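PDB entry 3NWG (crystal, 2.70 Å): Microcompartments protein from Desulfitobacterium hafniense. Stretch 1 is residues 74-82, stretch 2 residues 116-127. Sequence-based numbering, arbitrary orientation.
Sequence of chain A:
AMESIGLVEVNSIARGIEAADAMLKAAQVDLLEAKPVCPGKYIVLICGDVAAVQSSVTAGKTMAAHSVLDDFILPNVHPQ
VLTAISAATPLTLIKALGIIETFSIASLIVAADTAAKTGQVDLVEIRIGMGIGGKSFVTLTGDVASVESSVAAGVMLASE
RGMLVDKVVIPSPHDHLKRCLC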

# COMPACT_ATOMS: atom_id res chain seq x y z
N LEU A 74 1.42 -23.68 23.25
CA LEU A 74 0.46 -23.28 24.27
C LEU A 74 -0.88 -23.94 23.98
O LEU A 74 -1.59 -23.55 23.06
CB LEU A 74 0.33 -21.75 24.34
CG LEU A 74 -0.31 -20.98 25.53
CD1 LEU A 74 -1.81 -20.83 25.37
CD2 LEU A 74 0.01 -21.57 26.90
N PRO A 75 -1.21 -24.97 24.76
CA PRO A 75 -2.46 -25.71 24.67
C PRO A 75 -3.65 -24.92 25.20
O PRO A 75 -3.51 -24.13 26.14
CB PRO A 75 -2.21 -26.92 25.58
CG PRO A 75 -1.25 -26.40 26.60
CD PRO A 75 -0.32 -25.54 25.79
N ASN A 76 -4.81 -25.17 24.61
CA ASN A 76 -6.07 -24.56 25.06
C ASN A 76 -5.98 -23.05 25.01
O ASN A 76 -6.29 -22.37 25.99
CB ASN A 76 -6.46 -25.04 26.47
CG ASN A 76 -6.21 -26.55 26.67
OD1 ASN A 76 -6.49 -27.39 25.79
ND2 ASN A 76 -5.68 -26.89 27.85
N VAL A 77 -5.51 -22.54 23.88
CA VAL A 77 -5.35 -21.11 23.69
C VAL A 77 -6.71 -20.45 23.49
O VAL A 77 -7.61 -21.03 22.87
CB VAL A 77 -4.41 -20.80 22.51
CG1 VAL A 77 -5.05 -21.23 21.18
CG2 VAL A 77 -4.07 -19.31 22.48
N HIS A 78 -6.85 -19.24 24.03
CA HIS A 78 -8.09 -18.51 23.93
C HIS A 78 -8.38 -18.11 22.48
O HIS A 78 -7.50 -17.59 21.80
CB HIS A 78 -8.03 -17.28 24.83
CG HIS A 78 -9.38 -16.70 25.13
ND1 HIS A 78 -10.02 -15.82 24.28
CD2 HIS A 78 -10.21 -16.88 26.18
CE1 HIS A 78 -11.18 -15.48 24.80
NE2 HIS A 78 -11.33 -16.11 25.95
N PRO A 79 -9.61 -18.35 22.00
CA PRO A 79 -9.96 -18.06 20.61
C PRO A 79 -9.56 -16.66 20.14
O PRO A 79 -9.27 -16.48 18.96
CB PRO A 79 -11.48 -18.21 20.56
CG PRO A 79 -11.92 -18.52 21.95
CD PRO A 79 -10.73 -18.98 22.72
N GLN A 80 -9.54 -15.70 21.06
CA GLN A 80 -9.27 -14.31 20.70
C GLN A 80 -7.81 -14.06 20.41
O GLN A 80 -7.48 -13.20 19.61
CB GLN A 80 -9.72 -13.36 21.80
CG GLN A 80 -11.21 -13.05 21.77
CD GLN A 80 -11.57 -11.88 22.63
OE1 GLN A 80 -11.56 -11.96 23.86
NE2 GLN A 80 -11.88 -10.76 21.98
N VAL A 81 -6.93 -14.81 21.07
CA VAL A 81 -5.51 -14.75 20.76
C VAL A 81 -5.27 -15.08 19.28
O VAL A 81 -4.51 -14.39 18.60
CB VAL A 81 -4.71 -15.71 21.64
CG1 VAL A 81 -3.26 -15.75 21.19
CG2 VAL A 81 -4.83 -15.31 23.12
N LEU A 82 -5.95 -16.10 18.78
CA LEU A 82 -5.75 -16.53 17.40
C LEU A 82 -6.26 -15.48 16.43
O LEU A 82 -5.53 -15.05 15.54
CB LEU A 82 -6.41 -17.88 17.14
CG LEU A 82 -5.96 -19.00 18.09
CD1 LEU A 82 -6.94 -20.14 18.03
CD2 LEU A 82 -4.53 -19.46 17.82
N ALA A 116 -6.71 -12.66 28.04
CA ALA A 116 -8.04 -12.97 27.50
C ALA A 116 -8.84 -13.92 28.40
O ALA A 116 -10.07 -13.86 28.44
CB ALA A 116 -7.93 -13.54 26.11
N LYS A 117 -8.15 -14.77 29.15
CA LYS A 117 -8.83 -15.76 29.96
C LYS A 117 -9.39 -15.18 31.24
O LYS A 117 -10.25 -15.81 31.89
CB LYS A 117 -7.90 -16.94 30.25
CG LYS A 117 -7.89 -17.97 29.15
CD LYS A 117 -6.74 -18.95 29.33
CE LYS A 117 -6.86 -20.12 28.36
NZ LYS A 117 -5.60 -20.92 28.21
N THR A 118 -8.93 -14.00 31.62
CA THR A 118 -9.39 -13.40 32.86
C THR A 118 -10.46 -12.33 32.59
O THR A 118 -10.20 -11.32 31.93
CB THR A 118 -8.22 -12.84 33.76
OG1 THR A 118 -7.78 -11.58 33.27
CG2 THR A 118 -7.03 -13.81 33.81
N GLY A 119 -11.66 -12.57 33.08
CA GLY A 119 -12.73 -11.57 32.99
C GLY A 119 -13.11 -11.16 31.57
O GLY A 119 -12.85 -11.89 30.60
N GLN A 120 -13.70 -9.97 31.48
CA GLN A 120 -14.40 -9.50 30.28
C GLN A 120 -13.59 -8.42 29.56
O GLN A 120 -13.78 -7.22 29.79
CB GLN A 120 -15.80 -8.97 30.64
CG GLN A 120 -16.44 -9.60 31.90
CD GLN A 120 -16.05 -8.88 33.22
OE1 GLN A 120 -14.87 -8.58 33.48
NE2 GLN A 120 -17.07 -8.60 34.07
N VAL A 121 -12.67 -8.86 28.71
CA VAL A 121 -11.91 -7.97 27.84
C VAL A 121 -12.05 -8.50 26.42
O VAL A 121 -12.49 -9.63 26.22
CB VAL A 121 -10.40 -7.89 28.25
CG1 VAL A 121 -10.22 -7.14 29.57
CG2 VAL A 121 -9.77 -9.27 28.33
N ASP A 122 -11.72 -7.67 25.44
CA ASP A 122 -11.53 -8.14 24.08
C ASP A 122 -10.14 -7.72 23.65
O ASP A 122 -9.80 -6.55 23.79
CB ASP A 122 -12.59 -7.56 23.14
CG ASP A 122 -14.00 -8.08 23.45
OD1 ASP A 122 -14.29 -9.27 23.18
OD2 ASP A 122 -14.83 -7.29 23.97
N LEU A 123 -9.33 -8.66 23.16
CA LEU A 123 -8.02 -8.31 22.62
C LEU A 123 -8.26 -7.48 21.38
O LEU A 123 -9.21 -7.74 20.64
CB LEU A 123 -7.18 -9.56 22.28
CG LEU A 123 -6.90 -10.63 23.34
CD1 LEU A 123 -5.89 -11.62 22.82
CD2 LEU A 123 -6.40 -10.07 24.67
N VAL A 124 -7.44 -6.46 21.17
CA VAL A 124 -7.63 -5.56 20.04
C VAL A 124 -6.66 -5.90 18.91
O VAL A 124 -7.07 -6.08 17.77
CB VAL A 124 -7.54 -4.07 20.44
CG1 VAL A 124 -7.79 -3.18 19.24
CG2 VAL A 124 -8.54 -3.76 21.54
N GLU A 125 -5.37 -5.99 19.24
CA GLU A 125 -4.36 -6.45 18.29
C GLU A 125 -3.14 -7.08 18.95
O GLU A 125 -2.84 -6.83 20.12
CB GLU A 125 -3.95 -5.34 17.30
CG GLU A 125 -2.92 -4.34 17.79
CD GLU A 125 -2.55 -3.31 16.72
OE1 GLU A 125 -1.75 -2.37 17.00
OE2 GLU A 125 -3.05 -3.44 15.57
N ILE A 126 -2.47 -7.91 18.18
CA ILE A 126 -1.21 -8.51 18.58
C ILE A 126 -0.17 -8.16 17.52
O ILE A 126 -0.43 -8.28 16.32
CB ILE A 126 -1.34 -10.03 18.76
CG1 ILE A 126 -2.17 -10.33 20.03
CG2 ILE A 126 0.03 -10.69 18.82
CD1 ILE A 126 -2.51 -11.80 20.27
N ARG A 127 1.00 -7.72 17.95
CA ARG A 127 2.05 -7.46 17.00
C ARG A 127 3.27 -8.28 17.34
O ARG A 127 3.99 -7.99 18.29
CB ARG A 127 2.37 -5.97 16.91
CG ARG A 127 1.23 -5.13 16.36
CD ARG A 127 1.33 -4.90 14.87
NE ARG A 127 0.86 -3.55 14.56
CZ ARG A 127 1.66 -2.49 14.39
NH1 ARG A 127 1.13 -1.30 14.13
NH2 ARG A 127 2.98 -2.62 14.48

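This is a small, mixed contact in which the start of a helix, with the loop leading into it, rests on a helix end and the strand that follows: apolar packing at one end, a histidine over an alanine in the middle, and a lysine hydrogen bond at the other end, with 464 Å² buried in all.

His78 does two jobs. It sits at the N-cap position, and its ND1 accepts from Gln80 N at 3.3 Å with a nearly straight N-H...N angle of 164°, satisfying an amide that the first turn of a helix leaves without a backbone partner. The t rotamer that makes this cap also lays the imidazole against Ala116, whose CB lies 3.7 Å from the centroid of the His78 ring and 20° off its normal, a CH-pi contact over the face. Alanine suits the place: its lone methyl fits against the ring face, where the CA atoms of His78 and Ala116 are 6.6 Å apart.

Lys117 shows how a long side chain can reach a partner that its own CB does not face. Its CA-to-CB bond points sideways, but chi2 to chi4 are all t, and the extended chain carries NZ to the carbonyl of Asn76, a hydrogen bond of 2.7 Å from Lys117 NZ to Asn76 O. On the way, Lys117 CG passes 3.9 Å from His78 CD2, so the aliphatic part of the chain adds packing to the polar tip. The acceptor is a backbone oxygen, and Asn76 sits at phi/psi 59/49, a left-handed conformation that asparagine accepts readily.

Further along, Gln80 lies over Val121, Asp122 and Leu123 and gives up the largest area of any residue here, 95 Å². Its CB lies 4.2 Å from Leu123 CG. Gln80 NE2 donates to Asp122 OD1 at 3.1 Å, but the 127° angle makes the bond weak. Gln80 OE1 stands 3.4 Å from Val121 O; both are acceptors, so that approach is no hydrogen bond. Gln80 therefore contributes more by coverage than by a strong polar link.

The buried end is wholly aliphatic at the side-chain level. Val81 presents CG2 to Leu123 CD1 at 3.9 Å and CG1 to Ile126 CD1 at 4.1 Å, so its two methyls engage different strand residues. Leu123 and Ile126 both point toward the helix, while Val124 points away. The compact, branched valine meets the longer leucine and isoleucine, whose terminal methyls reach across to it.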